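PDB 2YGM: blood group a-and b-cleaving endo-beta-galactosidase from Streptococcus pneumoniae, which probably binds blood group A and B glycans through tandem NPCBM-type carbohydrate-binding modules, which would help hold the endo-beta-galactosidase on its targets. Local coordinates for residues S280-I285 with G335-A340; S267-D272 with L343-A348; D180-G185 with V237-G242. All coordinates share one frame; numbering follows the deposited sequence.

Interaction 1 of 3, residues S280-I285 with G335-A340; sequences SDYADI and GKHTWA. With NA (sodium ion), chain F.
Two loops at one end of the second NPCBM/NEW2 module, a beta-sandwich of the galactose-binding-domain clan, meet beside a sodium ion, with D284 and G335 at their centre. The carbonyl O of D284 binds the sodium at 2.9 Å, and OD1 of D341, the residue that follows A340, supplies another ligand. The same oxygen accepts a hydrogen bond from G335 N at 2.9 Å; the donor sits 50° out of the carbonyl plane, well off the lone pairs. D284 and I285 both pair with I308 in an adjoining loop, a classic beta bulge where the chain enters strand 285-292.

The side chain of D284 reaches T338, whose OG1 donates to OD1 at 3.2 Å, on the anti side of the carboxylate and out of its plane. With chi1 at 43°, T338 OG1 lies between its backbone N and carbonyl carbon, which leaves CG2 to turn toward the CB of S280. Across the carboxylate, the methyl of A340 packs against OD2 and CG.

Farther out, the rings of Y282 and H337 overlap obliquely, with centroids 4.0 Å apart and planes at 33°. The closest touch is between Y282 CD1 and H337 CD2, 3.3 Å apart, each ring lying over a face of the other but displaced toward its rim. S280 OG accepts from Y282 N, an ST turn that shapes the backbone leading into this pair. Water 1 lies 2.9 Å from A283 O and 2.7 Å from G335 O, joining the two backbones.

D284 O and A340 O, both acceptors, approach to 3.2 Å next to the sodium, whose positive charge probably offsets their repulsion and helps keep the loops together.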
# COMPACT_ATOMS: atom_id res chain seq x y z
N SER A 280 -5.55 19.81 23.89
CA SER A 280 -5.33 21.26 23.89
C SER A 280 -5.83 21.89 22.60
O SER A 280 -5.68 21.31 21.52
CB SER A 280 -3.85 21.58 24.06
OG SER A 280 -3.59 22.95 23.80
N ASP A 281 -6.41 23.08 22.71
CA ASP A 281 -6.75 23.90 21.55
C ASP A 281 -5.50 24.25 20.75
O ASP A 281 -5.57 24.49 19.54
CB ASP A 281 -7.47 25.18 21.97
CG ASP A 281 -8.96 24.97 22.24
OD1 ASP A 281 -9.46 23.83 22.06
OD2 ASP A 281 -9.62 25.95 22.64
N TYR A 282 -4.35 24.28 21.43
CA TYR A 282 -3.08 24.66 20.83
C TYR A 282 -2.35 23.48 20.18
O TYR A 282 -2.47 22.34 20.63
CB TYR A 282 -2.16 25.32 21.87
CG TYR A 282 -2.76 26.54 22.54
CD1 TYR A 282 -2.93 27.73 21.84
CD2 TYR A 282 -3.17 26.50 23.88
CE1 TYR A 282 -3.48 28.86 22.45
CE2 TYR A 282 -3.73 27.62 24.50
CZ TYR A 282 -3.88 28.79 23.78
OH TYR A 282 -4.43 29.90 24.38
N ALA A 283 -1.60 23.78 19.13
CA ALA A 283 -0.83 22.77 18.40
C ALA A 283 0.38 22.29 19.19
O ALA A 283 0.92 23.03 20.01
CB ALA A 283 -0.39 23.32 17.06
N ASP A 284 0.78 21.04 18.94
CA ASP A 284 2.03 20.50 19.47
C ASP A 284 3.22 21.00 18.66
O ASP A 284 4.26 21.37 19.22
CB ASP A 284 2.01 18.97 19.45
CG ASP A 284 1.07 18.39 20.48
OD1 ASP A 284 0.57 19.15 21.34
OD2 ASP A 284 0.82 17.16 20.44
N ILE A 285 3.05 21.01 17.34
CA ILE A 285 4.05 21.51 16.39
C ILE A 285 3.40 22.64 15.61
O ILE A 285 2.33 22.44 15.03
CB ILE A 285 4.47 20.40 15.39
CG1 ILE A 285 4.93 19.12 16.12
CG2 ILE A 285 5.50 20.92 14.39
CD1 ILE A 285 6.24 19.24 16.87
N GLY A 335 5.19 24.14 19.06
CA GLY A 335 3.86 24.70 19.27
C GLY A 335 3.82 25.72 20.40
O GLY A 335 2.90 26.53 20.47
N LYS A 336 4.80 25.64 21.30
CA LYS A 336 5.02 26.63 22.37
C LYS A 336 4.08 26.57 23.60
O LYS A 336 4.42 27.10 24.66
CB LYS A 336 5.06 28.07 21.81
CG LYS A 336 6.46 28.65 21.60
CD LYS A 336 7.08 28.22 20.27
CE LYS A 336 8.24 29.15 19.87
NZ LYS A 336 9.03 28.60 18.72
N HIS A 337 2.92 25.93 23.46
CA HIS A 337 1.94 25.90 24.55
C HIS A 337 1.87 24.55 25.26
O HIS A 337 1.24 24.42 26.31
CB HIS A 337 0.56 26.33 24.06
CG HIS A 337 0.49 27.75 23.60
ND1 HIS A 337 0.66 28.82 24.46
CD2 HIS A 337 0.27 28.28 22.38
CE1 HIS A 337 0.56 29.95 23.78
NE2 HIS A 337 0.31 29.65 22.52
N THR A 338 2.53 23.56 24.67
CA THR A 338 2.61 22.22 25.24
C THR A 338 4.07 21.82 25.38
O THR A 338 4.96 22.55 24.95
CB THR A 338 1.86 21.19 24.35
OG1 THR A 338 2.15 21.45 22.97
CG2 THR A 338 0.35 21.30 24.57
N TRP A 339 4.33 20.66 25.99
CA TRP A 339 5.69 20.12 26.07
C TRP A 339 5.97 19.14 24.92
O TRP A 339 7.13 18.86 24.62
CB TRP A 339 5.94 19.46 27.43
CG TRP A 339 7.23 18.65 27.52
CD1 TRP A 339 7.35 17.30 27.71
CD2 TRP A 339 8.58 19.16 27.43
NE1 TRP A 339 8.67 16.93 27.74
CE2 TRP A 339 9.45 18.05 27.57
CE3 TRP A 339 9.14 20.43 27.24
CZ2 TRP A 339 10.85 18.18 27.53
CZ3 TRP A 339 10.53 20.56 27.20
CH2 TRP A 339 11.37 19.44 27.34
N ALA A 340 4.91 18.66 24.28
CA ALA A 340 5.02 17.68 23.19
C ALA A 340 5.63 18.29 21.93
O ALA A 340 4.95 18.97 21.15
CB ALA A 340 3.66 17.07 22.89
NA NA F . 4.97 21.98 21.91
O HOH W 1 0.41 25.91 19.80

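Interaction 2 of 3, residues S267-D272 with L343-A348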
# COMPACT_ATOMS: atom_id res chain seq x y z
N SER A 267 8.31 13.09 2.01
CA SER A 267 8.11 12.52 3.34
C SER A 267 6.69 12.79 3.83
O SER A 267 6.09 13.80 3.48
CB SER A 267 9.10 13.14 4.34
OG SER A 267 9.04 12.47 5.58
N TYR A 268 6.17 11.86 4.63
CA TYR A 268 5.02 12.14 5.48
C TYR A 268 5.53 12.74 6.78
O TYR A 268 6.59 12.34 7.29
CB TYR A 268 4.20 10.88 5.76
CG TYR A 268 3.37 10.41 4.58
CD1 TYR A 268 3.91 9.55 3.63
CD2 TYR A 268 2.05 10.83 4.41
CE1 TYR A 268 3.17 9.11 2.54
CE2 TYR A 268 1.29 10.39 3.33
CZ TYR A 268 1.86 9.53 2.39
OH TYR A 268 1.14 9.09 1.31
N VAL A 269 4.78 13.71 7.31
CA VAL A 269 5.15 14.41 8.54
C VAL A 269 3.99 14.38 9.54
O VAL A 269 2.85 14.70 9.19
CB VAL A 269 5.59 15.87 8.24
CG1 VAL A 269 6.02 16.58 9.53
CG2 VAL A 269 6.73 15.89 7.23
N GLY A 270 4.30 14.00 10.77
CA GLY A 270 3.33 14.00 11.87
C GLY A 270 3.97 13.63 13.19
O GLY A 270 5.19 13.55 13.29
N ILE A 271 3.15 13.42 14.22
CA ILE A 271 3.61 12.97 15.53
C ILE A 271 3.48 11.45 15.59
O ILE A 271 2.46 10.89 15.18
CB ILE A 271 2.79 13.63 16.69
CG1 ILE A 271 3.13 15.11 16.84
CG2 ILE A 271 3.06 12.95 18.02
CD1 ILE A 271 2.08 16.03 16.29
N ASP A 272 4.52 10.79 16.09
CA ASP A 272 4.52 9.34 16.26
C ASP A 272 3.42 8.89 17.22
O ASP A 272 3.12 9.57 18.20
CB ASP A 272 5.87 8.86 16.76
CG ASP A 272 6.10 7.39 16.47
OD1 ASP A 272 6.56 7.06 15.35
OD2 ASP A 272 5.84 6.55 17.36
N LEU A 343 8.67 15.19 16.70
CA LEU A 343 8.24 15.00 15.31
C LEU A 343 8.86 13.74 14.71
O LEU A 343 9.94 13.33 15.11
CB LEU A 343 8.69 16.18 14.44
CG LEU A 343 7.69 17.27 14.05
CD1 LEU A 343 8.24 18.06 12.90
CD2 LEU A 343 6.36 16.67 13.67
N VAL A 344 8.15 13.15 13.75
CA VAL A 344 8.74 12.11 12.90
C VAL A 344 8.52 12.41 11.42
O VAL A 344 7.46 12.92 11.03
CB VAL A 344 8.25 10.68 13.23
CG1 VAL A 344 8.99 10.12 14.43
CG2 VAL A 344 6.75 10.63 13.44
N LEU A 345 9.53 12.12 10.62
CA LEU A 345 9.42 12.21 9.17
C LEU A 345 9.38 10.78 8.65
O LEU A 345 10.40 10.08 8.64
CB LEU A 345 10.58 13.01 8.57
CG LEU A 345 10.96 14.35 9.22
CD1 LEU A 345 12.26 14.91 8.66
CD2 LEU A 345 9.85 15.38 9.10
N GLY A 346 8.20 10.34 8.24
CA GLY A 346 8.00 8.97 7.78
C GLY A 346 8.37 8.77 6.32
O GLY A 346 7.81 9.43 5.44
N GLY A 347 9.32 7.87 6.08
CA GLY A 347 9.75 7.53 4.73
C GLY A 347 10.55 8.60 4.00
O GLY A 347 10.69 8.54 2.78
N ALA A 348 11.07 9.56 4.76
CA ALA A 348 11.78 10.72 4.22
C ALA A 348 12.87 10.33 3.22
O ALA A 348 13.74 9.51 3.53
CB ALA A 348 12.37 11.55 5.36
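V269 and L345 sit opposite each other in an antiparallel beta pair, strands 262-270 and 342-352, within the beta-sandwich of the second NPCBM/NEW2 module. The axes of strands 267-270 and 343-345 come within 5.2 Å of each other, at 167°, and every residue that touches is buried.

Backbone bonds set the register. Y268 and G346 form a hydrogen-bonded pair: Y268 N donates to G346 O at 3.0 Å, and G346 N returns a 2.7 Å bond to Y268 O. V269 with L345 is the non-hydrogen-bonded pair that follows, and then G270 with V344 is hydrogen-bonded again. There, V344 N meets G270 O at 3.0 Å, nearly in line with the carbonyl, whereas the return bond from G270 N to V344 O is weak.

Apolar contacts occupy both faces. V269 and L345 lie side by side and point the same way, CG2 meeting CD2 at 3.7 Å, and F288 of strand 285-292 packs against both from the facing sheet. On the other face V344 lies on I228 and L230. With CG1 beside the backbone N (chi1 -80°), its CG2 is left between N and the carbonyl carbon, from where it touches D272 N, 3.5 Å away, as the first strand gives way to loop. D272 itself turns its carboxylate to S274 OG and K229 N.

At the other end the chain turns a corner at G346 and G347. S267 OG, anti to its own N, comes within 3.0 Å of Y268 O and 3.3 Å of G346 O, two acceptors that compete for its single hydroxyl proton.

Interaction 3 of 3, residues D180-G185 with V237-G242; sequences DLLNKG and VEFNKG
N183, near the end of helix 179-184, turns its side chain into the backbone of the 237-242 segment. Its CG stands beside the backbone N and anti to the carbonyl carbon (chi1 -78°), which carries the amide across to the chain between E238 and N240, against E238 O, F239 CA and N240 N.

N240 answers from the 237-242 segment. With the same kind of first torsion, it sends ND2 back to the carbonyl O of N183, a 3.3 Å hydrogen bond in which the acceptor lies in the amide plane of N240. The two asparagine side chains cross at about a right angle, their amide planes turned 45° apart, and N183 CB rests 3.6 Å from N240 ND2. Next to them L182 sets CD1 at the edge of the F239 ring, 4.3 Å from CE2. Water 2 adds a bridge, donating to L182 O and accepting from K241 N at 3.0 Å.

Helix 180-184 runs at 26° to strand 237-239, with their axes 9.0 Å apart. The short helix thus lies along one flank of the hairpin of strands 228-232 and 235-239: P179 at its start packs on V237 and F239, and F239 continues onto I228 and L230 of the partner strand.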
# COMPACT_ATOMS: atom_id res chain seq x y z
N ASP A 180 2.95 2.73 1.45
CA ASP A 180 3.49 1.45 0.99
C ASP A 180 4.58 1.62 -0.05
O ASP A 180 5.56 0.87 -0.05
CB ASP A 180 2.37 0.53 0.47
CG ASP A 180 1.42 0.08 1.56
OD1 ASP A 180 1.76 0.25 2.76
OD2 ASP A 180 0.34 -0.46 1.23
N LEU A 181 4.42 2.60 -0.93
CA LEU A 181 5.45 2.92 -1.92
C LEU A 181 6.77 3.35 -1.26
O LEU A 181 7.84 2.99 -1.74
CB LEU A 181 4.96 3.99 -2.89
CG LEU A 181 5.93 4.44 -3.99
CD1 LEU A 181 6.35 3.28 -4.90
CD2 LEU A 181 5.33 5.56 -4.80
N LEU A 182 6.67 4.12 -0.18
CA LEU A 182 7.85 4.58 0.56
C LEU A 182 8.44 3.45 1.39
O LEU A 182 9.63 3.47 1.72
CB LEU A 182 7.51 5.78 1.45
CG LEU A 182 6.94 7.07 0.83
CD1 LEU A 182 6.79 8.15 1.90
CD2 LEU A 182 7.79 7.58 -0.31
N ASN A 183 7.60 2.48 1.72
CA ASN A 183 8.04 1.28 2.42
C ASN A 183 8.67 0.24 1.50
O ASN A 183 9.54 -0.53 1.91
CB ASN A 183 6.88 0.66 3.21
CG ASN A 183 6.60 1.39 4.51
OD1 ASN A 183 5.49 1.32 5.04
ND2 ASN A 183 7.60 2.09 5.02
N LYS A 184 8.22 0.22 0.25
CA LYS A 184 8.73 -0.71 -0.75
C LYS A 184 10.03 -0.18 -1.36
O LYS A 184 10.96 -0.94 -1.61
CB LYS A 184 7.69 -0.95 -1.86
CG LYS A 184 8.07 -2.03 -2.87
CD LYS A 184 6.89 -2.38 -3.79
CE LYS A 184 6.67 -1.33 -4.88
NZ LYS A 184 5.46 -1.64 -5.71
N GLY A 185 10.08 1.13 -1.56
CA GLY A 185 11.21 1.78 -2.21
C GLY A 185 10.80 2.46 -3.50
O GLY A 185 9.78 2.11 -4.09
N VAL A 237 -0.21 3.52 10.56
CA VAL A 237 0.60 2.91 9.50
C VAL A 237 2.09 2.98 9.84
O VAL A 237 2.64 4.07 10.03
CB VAL A 237 0.33 3.57 8.12
CG1 VAL A 237 1.25 3.00 7.04
CG2 VAL A 237 -1.13 3.38 7.70
N GLU A 238 2.73 1.82 9.92
CA GLU A 238 4.17 1.73 10.21
C GLU A 238 5.03 2.15 9.02
O GLU A 238 4.62 2.03 7.87
CB GLU A 238 4.55 0.31 10.65
CG GLU A 238 4.50 0.08 12.15
CD GLU A 238 5.14 -1.24 12.57
OE1 GLU A 238 5.48 -2.06 11.69
OE2 GLU A 238 5.31 -1.45 13.79
N PHE A 239 6.22 2.65 9.33
CA PHE A 239 7.20 3.06 8.33
C PHE A 239 8.53 2.39 8.61
O PHE A 239 8.99 2.37 9.74
CB PHE A 239 7.37 4.58 8.35
CG PHE A 239 6.28 5.33 7.65
CD1 PHE A 239 5.08 5.61 8.29
CD2 PHE A 239 6.47 5.78 6.35
CE1 PHE A 239 4.06 6.30 7.64
CE2 PHE A 239 5.46 6.48 5.69
CZ PHE A 239 4.25 6.74 6.34
N ASN A 240 9.13 1.82 7.57
CA ASN A 240 10.45 1.20 7.70
C ASN A 240 11.55 2.23 7.86
O ASN A 240 12.46 2.05 8.66
CB ASN A 240 10.74 0.29 6.49
CG ASN A 240 9.74 -0.84 6.36
OD1 ASN A 240 9.33 -1.45 7.35
ND2 ASN A 240 9.35 -1.15 5.12
N LYS A 241 11.46 3.32 7.10
CA LYS A 241 12.49 4.36 7.09
C LYS A 241 11.95 5.71 7.55
O LYS A 241 10.75 5.96 7.46
CB LYS A 241 13.11 4.49 5.69
CG LYS A 241 13.64 3.18 5.09
CD LYS A 241 14.81 2.61 5.88
CE LYS A 241 16.09 3.40 5.62
NZ LYS A 241 17.14 3.03 6.60
N GLY A 242 12.84 6.56 8.05
CA GLY A 242 12.48 7.93 8.40
C GLY A 242 13.35 8.55 9.47
O GLY A 242 14.35 7.96 9.90
O HOH W 2 9.64 3.91 4.76

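In space the contacts form a row with interaction 2 in the middle, its centre about 17 Å from that of interaction 1 and about 11 Å from that of interaction 3. Along the chain interaction 3 closes first, and both segments of interaction 1 fall between those of interaction 2. I285 joins interactions 1 and 2, its CD1 packing 3.7 Å from L343 CG, while CG1 reaches I271 CD1. Toward interaction 3, Y268 CD1 meets L182 CD1 at 3.6 Å, and G347 N probably donates to K241 O, 2.8 Å away. Interactions 1 and 3 do not touch; their nearest atoms are about 15 Å apart. The sodium ion belongs to interaction 1, although the I271 side chain lies about 9 Å from it.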